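Local atomic coordinates of gentamicin resistance protein (PDB entry 3TDV), a protein that phosphorylates aminoglycoside antibiotics such as gentamicin at the 2'' position, preferring GTP to ATP as phosphate donor, and so confers resistance. Residues A117-E122 with R209-T214; L6-M11 with G81-G86. All coordinates share one frame; numbering follows the deposited sequence.

In the fold
Both contacts belong to a kinase-like fold in which GDP lies between an N-terminal lobe, built on a five-stranded antiparallel sheet, and a largely helical C-terminal lobe. Interaction 2 comes first along the chain and closes before interaction 1 opens. It sits at the outer side of the N-terminal lobe, where helix 5-15 meets the end of edge strand 77-82. Interaction 1 joins helix 110-129 to strand 213-216, the edge of a small three-stranded sheet, and is mostly buried; V72 and N73, from the chain leading to strand 77-82, adjoin it. The two contacts do not touch: their centres are 36 Å apart and their nearest atoms about 23 Å.

Interaction 1: residues A117-E122 with R209-T214; sequences ALQLAE and RQTPLT
Q119 reaches out from helix 110-129 and lays its terminal amide against the backbone of L213, using both of its ends. OE1 accepts the L213 N-H at 2.7 Å, a fairly straight bond (156° at the hydrogen) whose donor stands somewhat tilted from the carbonyl plane of the glutamine. NE2 gives the second bond, to L213 O at 3.0 Å; here the donor lies in the plane of the backbone carbonyl, on a lone pair, though the oxygen is well out of the plane of the Q119 amide and the bond is more bent, 131°. Because one amide serves the N-H and C=O of a single residue, its rotation and the assignment of its oxygen and nitrogen are fixed.

The side chain gets there by running straight beyond CG, with CG anti to its own carbonyl carbon (chi1 -80°). Around the amide, T211 brings CG2 to 3.3 Å from Q119 NE2, while P212 sets its CD 3.1 Å from Q119 OE1. T211 OG1 itself is bonded to S208. Deeper in, L120 CD1 meets L213 CD2 at 4.2 Å, and F202 touches both leucines. A helix side-chain amide thus pairs by two bonds with one residue of edge strand 213-216, within the C-terminal lobe of the kinase-like aminoglycoside phosphotransferase fold.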
loop_
_atom_site.group_PDB
_atom_site.type_symbol
_atom_site.label_atom_id
_atom_site.label_comp_id
_atom_site.label_asym_id
_atom_site.label_seq_id
_atom_site.Cartn_x
_atom_site.Cartn_y
_atom_site.Cartn_z
ATOM N N ALA A 117 -3.248 -14.750 7.966
ATOM C CA ALA A 117 -2.505 -15.063 6.755
ATOM C C ALA A 117 -3.435 -15.608 5.686
ATOM O O ALA A 117 -3.283 -15.322 4.482
ATOM C CB ALA A 117 -1.385 -16.084 7.053
ATOM N N LEU A 118 -4.398 -16.401 6.129
ATOM C CA LEU A 118 -5.248 -17.143 5.204
ATOM C C LEU A 118 -6.283 -16.199 4.599
ATOM O O LEU A 118 -6.602 -16.298 3.410
ATOM C CB LEU A 118 -5.918 -18.338 5.912
ATOM C CG LEU A 118 -7.025 -19.002 5.092
ATOM C CD1 LEU A 118 -6.426 -19.632 3.832
ATOM C CD2 LEU A 118 -7.780 -20.042 5.909
ATOM N N GLN A 119 -6.797 -15.286 5.424
ATOM C CA GLN A 119 -7.698 -14.247 4.950
ATOM C C GLN A 119 -6.991 -13.315 3.959
ATOM O O GLN A 119 -7.560 -12.919 2.927
ATOM C CB GLN A 119 -8.202 -13.410 6.129
ATOM C CG GLN A 119 -9.311 -14.026 6.923
ATOM C CD GLN A 119 -9.805 -13.084 8.006
ATOM O OE1 GLN A 119 -9.145 -12.903 9.040
ATOM N NE2 GLN A 119 -10.961 -12.447 7.761
ATOM N N LEU A 120 -5.765 -12.934 4.296
ATOM C CA LEU A 120 -4.960 -12.084 3.419
ATOM C C LEU A 120 -4.735 -12.822 2.087
ATOM O O LEU A 120 -4.758 -12.217 1.005
ATOM C CB LEU A 120 -3.630 -11.802 4.103
ATOM C CG LEU A 120 -3.014 -10.421 4.273
ATOM C CD1 LEU A 120 -3.993 -9.247 4.035
ATOM C CD2 LEU A 120 -2.397 -10.355 5.659
ATOM N N ALA A 121 -4.545 -14.138 2.172
ATOM C CA ALA A 121 -4.306 -14.946 0.987
ATOM C C ALA A 121 -5.533 -14.997 0.086
ATOM O O ALA A 121 -5.408 -14.918 -1.132
ATOM C CB ALA A 121 -3.865 -16.360 1.382
ATOM N N GLU A 122 -6.720 -15.151 0.672
ATOM C CA GLU A 122 -7.939 -15.156 -0.134
ATOM C C GLU A 122 -8.238 -13.759 -0.678
ATOM O O GLU A 122 -8.736 -13.621 -1.807
ATOM C CB GLU A 122 -9.133 -15.661 0.673
ATOM C CG GLU A 122 -9.031 -17.110 1.092
ATOM C CD GLU A 122 -10.208 -17.517 1.963
ATOM O OE1 GLU A 122 -11.205 -18.063 1.418
ATOM O OE2 GLU A 122 -10.134 -17.264 3.191
ATOM N N ARG A 209 -12.574 -15.242 16.080
ATOM C CA ARG A 209 -11.552 -16.279 15.989
ATOM C C ARG A 209 -11.406 -16.753 14.540
ATOM O O ARG A 209 -10.295 -16.971 14.055
ATOM C CB ARG A 209 -11.879 -17.425 16.951
ATOM C CG ARG A 209 -11.572 -18.806 16.429
ATOM C CD ARG A 209 -11.819 -19.858 17.492
ATOM N NE ARG A 209 -10.683 -20.771 17.557
ATOM C CZ ARG A 209 -9.650 -20.615 18.380
ATOM N NH1 ARG A 209 -9.623 -19.587 19.230
ATOM N NH2 ARG A 209 -8.652 -21.490 18.362
ATOM N N GLN A 210 -12.531 -16.867 13.839
ATOM C CA GLN A 210 -12.516 -17.280 12.429
ATOM C C GLN A 210 -12.056 -16.170 11.458
ATOM O O GLN A 210 -11.430 -16.447 10.433
ATOM C CB GLN A 210 -13.897 -17.807 12.004
ATOM C CG GLN A 210 -13.907 -19.269 11.528
ATOM C CD GLN A 210 -14.289 -20.264 12.630
ATOM O OE1 GLN A 210 -13.421 -20.866 13.270
ATOM N NE2 GLN A 210 -15.596 -20.439 12.849
ATOM N N THR A 211 -12.357 -14.914 11.782
ATOM C CA THR A 211 -12.070 -13.814 10.856
ATOM C C THR A 211 -11.518 -12.575 11.550
ATOM O O THR A 211 -12.194 -11.548 11.627
ATOM C CB THR A 211 -13.329 -13.446 10.045
ATOM O OG1 THR A 211 -14.503 -13.622 10.862
ATOM C CG2 THR A 211 -13.446 -14.349 8.814
ATOM N N PRO A 212 -10.273 -12.664 12.051
ATOM C CA PRO A 212 -9.673 -11.532 12.755
ATOM C C PRO A 212 -9.297 -10.370 11.815
ATOM O O PRO A 212 -8.992 -9.285 12.314
ATOM C CB PRO A 212 -8.434 -12.142 13.408
ATOM C CG PRO A 212 -8.060 -13.247 12.518
ATOM C CD PRO A 212 -9.375 -13.829 12.037
ATOM N N LEU A 213 -9.321 -10.589 10.497
ATOM C CA LEU A 213 -9.214 -9.477 9.543
ATOM C C LEU A 213 -10.602 -8.931 9.154
ATOM O O LEU A 213 -11.375 -9.585 8.436
ATOM C CB LEU A 213 -8.427 -9.864 8.276
ATOM C CG LEU A 213 -8.168 -8.685 7.313
ATOM C CD1 LEU A 213 -7.119 -7.720 7.891
ATOM C CD2 LEU A 213 -7.775 -9.147 5.909
ATOM N N THR A 214 -10.897 -7.721 9.620
ATOM C CA THR A 214 -12.189 -7.088 9.391
ATOM C C THR A 214 -12.238 -6.346 8.035
ATOM O O THR A 214 -13.246 -6.402 7.300
ATOM C CB THR A 214 -12.490 -6.067 10.506
ATOM O OG1 THR A 214 -12.060 -6.585 11.775
ATOM C CG2 THR A 214 -13.985 -5.755 10.538
#

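Interaction 2: residues L6-M11 with G81-G86; sequences LHYTTM and GKRSDG
K82 and R83 meet M11 of helix 5-15 where strand 77-82 runs out. At K82 it is the backbone that takes part: its carbonyl O lies 4.3 Å from M11 CE, and the same oxygen accepts a hydrogen bond from Q15, one turn further along the helix. The lysine side chain sets off away from the helix.

R83 carries most of the contact. Its chain starts with CG anti to the carbonyl carbon and bends at chi3 (75°), which brings the guanidinium round to the helix. M11 crosses it at about a right angle: the methyl CE packs 3.5 Å from R83 CG, and SD comes to 3.4 Å from R83 NE, oblique to the guanidinium plane. That NE is buried here and has no hydrogen-bonding partner in the model. F89 of strand 88-93 touches both M11 and R83, so the pair rests on the five-stranded antiparallel sheet of the kinase-like N-terminal lobe, with helix 5-15 packed against that sheet near the end of edge strand 77-82.

At the end of R83, NH1 stands 4.3 Å from Y8 CE1, again obliquely, and the ring of Y8 meets that of F46, planes about 40° apart. H7 lies by the other terminal nitrogen, NH2, but this approach is modelled too tightly and is doubtful; H7 ND1 is held by the backbone N of Q3. From R83 through S84 and D85 to G86 the chain reverses in a type I beta turn, closed by G86 N to R83 O at 3.0 Å, and D85 OD1 takes the N-H of N87.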
loop_
_atom_site.group_PDB
_atom_site.type_symbol
_atom_site.label_atom_id
_atom_site.label_comp_id
_atom_site.label_asym_id
_atom_site.label_seq_id
_atom_site.Cartn_x
_atom_site.Cartn_y
_atom_site.Cartn_z
ATOM N N LEU A 6 -12.291 23.472 11.202
ATOM C CA LEU A 6 -13.522 24.138 10.810
ATOM C C LEU A 6 -13.634 24.129 9.290
ATOM O O LEU A 6 -14.734 24.055 8.732
ATOM C CB LEU A 6 -13.550 25.576 11.339
ATOM C CG LEU A 6 -14.773 26.417 10.951
ATOM C CD1 LEU A 6 -16.054 25.622 11.178
ATOM C CD2 LEU A 6 -14.810 27.727 11.722
ATOM N N HIS A 7 -12.488 24.174 8.620
ATOM C CA HIS A 7 -12.483 24.246 7.167
ATOM C C HIS A 7 -12.973 22.960 6.486
ATOM O O HIS A 7 -13.689 23.026 5.481
ATOM C CB HIS A 7 -11.106 24.631 6.633
ATOM C CG HIS A 7 -11.011 24.548 5.145
ATOM N ND1 HIS A 7 -10.007 23.862 4.497
ATOM C CD2 HIS A 7 -11.822 25.037 4.175
ATOM C CE1 HIS A 7 -10.192 23.951 3.191
ATOM N NE2 HIS A 7 -11.290 24.653 2.968
ATOM N N TYR A 8 -12.589 21.800 7.009
ATOM C CA TYR A 8 -13.103 20.544 6.467
ATOM C C TYR A 8 -14.549 20.377 6.887
ATOM O O TYR A 8 -15.417 20.000 6.093
ATOM C CB TYR A 8 -12.297 19.350 6.988
ATOM C CG TYR A 8 -10.902 19.242 6.410
ATOM C CD1 TYR A 8 -10.706 19.066 5.050
ATOM C CD2 TYR A 8 -9.782 19.296 7.234
ATOM C CE1 TYR A 8 -9.419 18.964 4.518
ATOM C CE2 TYR A 8 -8.511 19.187 6.720
ATOM C CZ TYR A 8 -8.332 19.023 5.359
ATOM O OH TYR A 8 -7.055 18.916 4.846
ATOM N N THR A 9 -14.790 20.635 8.164
ATOM C CA THR A 9 -16.129 20.629 8.722
ATOM C C THR A 9 -17.108 21.419 7.871
ATOM O O THR A 9 -18.209 20.946 7.580
ATOM C CB THR A 9 -16.098 21.208 10.140
ATOM O OG1 THR A 9 -16.215 20.137 11.093
ATOM C CG2 THR A 9 -17.213 22.216 10.339
ATOM N N THR A 10 -16.697 22.620 7.460
ATOM C CA THR A 10 -17.571 23.503 6.703
ATOM C C THR A 10 -17.878 22.986 5.297
ATOM O O THR A 10 -18.955 23.270 4.764
ATOM C CB THR A 10 -17.000 24.940 6.609
ATOM O OG1 THR A 10 -16.862 25.491 7.928
ATOM C CG2 THR A 10 -17.934 25.831 5.792
ATOM N N MET A 11 -16.950 22.244 4.688
ATOM C CA MET A 11 -17.241 21.645 3.386
ATOM C C MET A 11 -18.379 20.639 3.520
ATOM O O MET A 11 -19.236 20.535 2.644
ATOM C CB MET A 11 -16.007 20.946 2.783
ATOM C CG MET A 11 -14.700 21.730 2.882
ATOM S SD MET A 11 -13.379 21.137 1.766
ATOM C CE MET A 11 -14.157 21.482 0.178
ATOM N N GLY A 81 -18.018 14.417 -2.263
ATOM C CA GLY A 81 -17.974 15.858 -2.345
ATOM C C GLY A 81 -16.993 16.353 -3.390
ATOM O O GLY A 81 -16.157 15.594 -3.911
ATOM N N LYS A 82 -17.107 17.643 -3.693
ATOM C CA LYS A 82 -16.277 18.311 -4.694
ATOM C C LYS A 82 -15.639 19.527 -4.045
ATOM O O LYS A 82 -16.326 20.307 -3.403
ATOM C CB LYS A 82 -17.158 18.761 -5.859
ATOM C CG LYS A 82 -16.575 18.464 -7.231
ATOM C CD LYS A 82 -17.556 18.848 -8.337
ATOM C CE LYS A 82 -16.856 18.939 -9.692
ATOM N NZ LYS A 82 -17.423 20.045 -10.527
ATOM N N ARG A 83 -14.330 19.687 -4.174
ATOM C CA ARG A 83 -13.694 20.888 -3.621
ATOM C C ARG A 83 -13.700 22.029 -4.646
ATOM O O ARG A 83 -14.126 21.850 -5.787
ATOM C CB ARG A 83 -12.275 20.611 -3.116
ATOM C CG ARG A 83 -12.206 19.573 -2.015
ATOM C CD ARG A 83 -10.867 19.609 -1.290
ATOM N NE ARG A 83 -10.770 20.760 -0.393
ATOM C CZ ARG A 83 -9.747 20.990 0.427
ATOM N NH1 ARG A 83 -8.715 20.153 0.476
ATOM N NH2 ARG A 83 -9.757 22.065 1.204
ATOM N N SER A 84 -13.245 23.204 -4.227
ATOM C CA SER A 84 -13.275 24.383 -5.087
ATOM C C SER A 84 -12.605 24.154 -6.457
ATOM O O SER A 84 -13.042 24.715 -7.468
ATOM C CB SER A 84 -12.633 25.575 -4.361
ATOM O OG SER A 84 -11.906 25.144 -3.221
ATOM N N ASP A 85 -11.563 23.318 -6.480
ATOM C CA ASP A 85 -10.794 23.031 -7.687
ATOM C C ASP A 85 -11.392 21.960 -8.614
ATOM O O ASP A 85 -10.778 21.602 -9.622
ATOM C CB ASP A 85 -9.370 22.608 -7.297
ATOM C CG ASP A 85 -9.362 21.586 -6.175
ATOM O OD1 ASP A 85 -10.428 20.977 -5.919
ATOM O OD2 ASP A 85 -8.300 21.392 -5.543
ATOM N N GLY A 86 -12.572 21.451 -8.288
ATOM C CA GLY A 86 -13.155 20.359 -9.052
ATOM C C GLY A 86 -12.709 18.975 -8.575
ATOM O O GLY A 86 -13.199 17.950 -9.045
#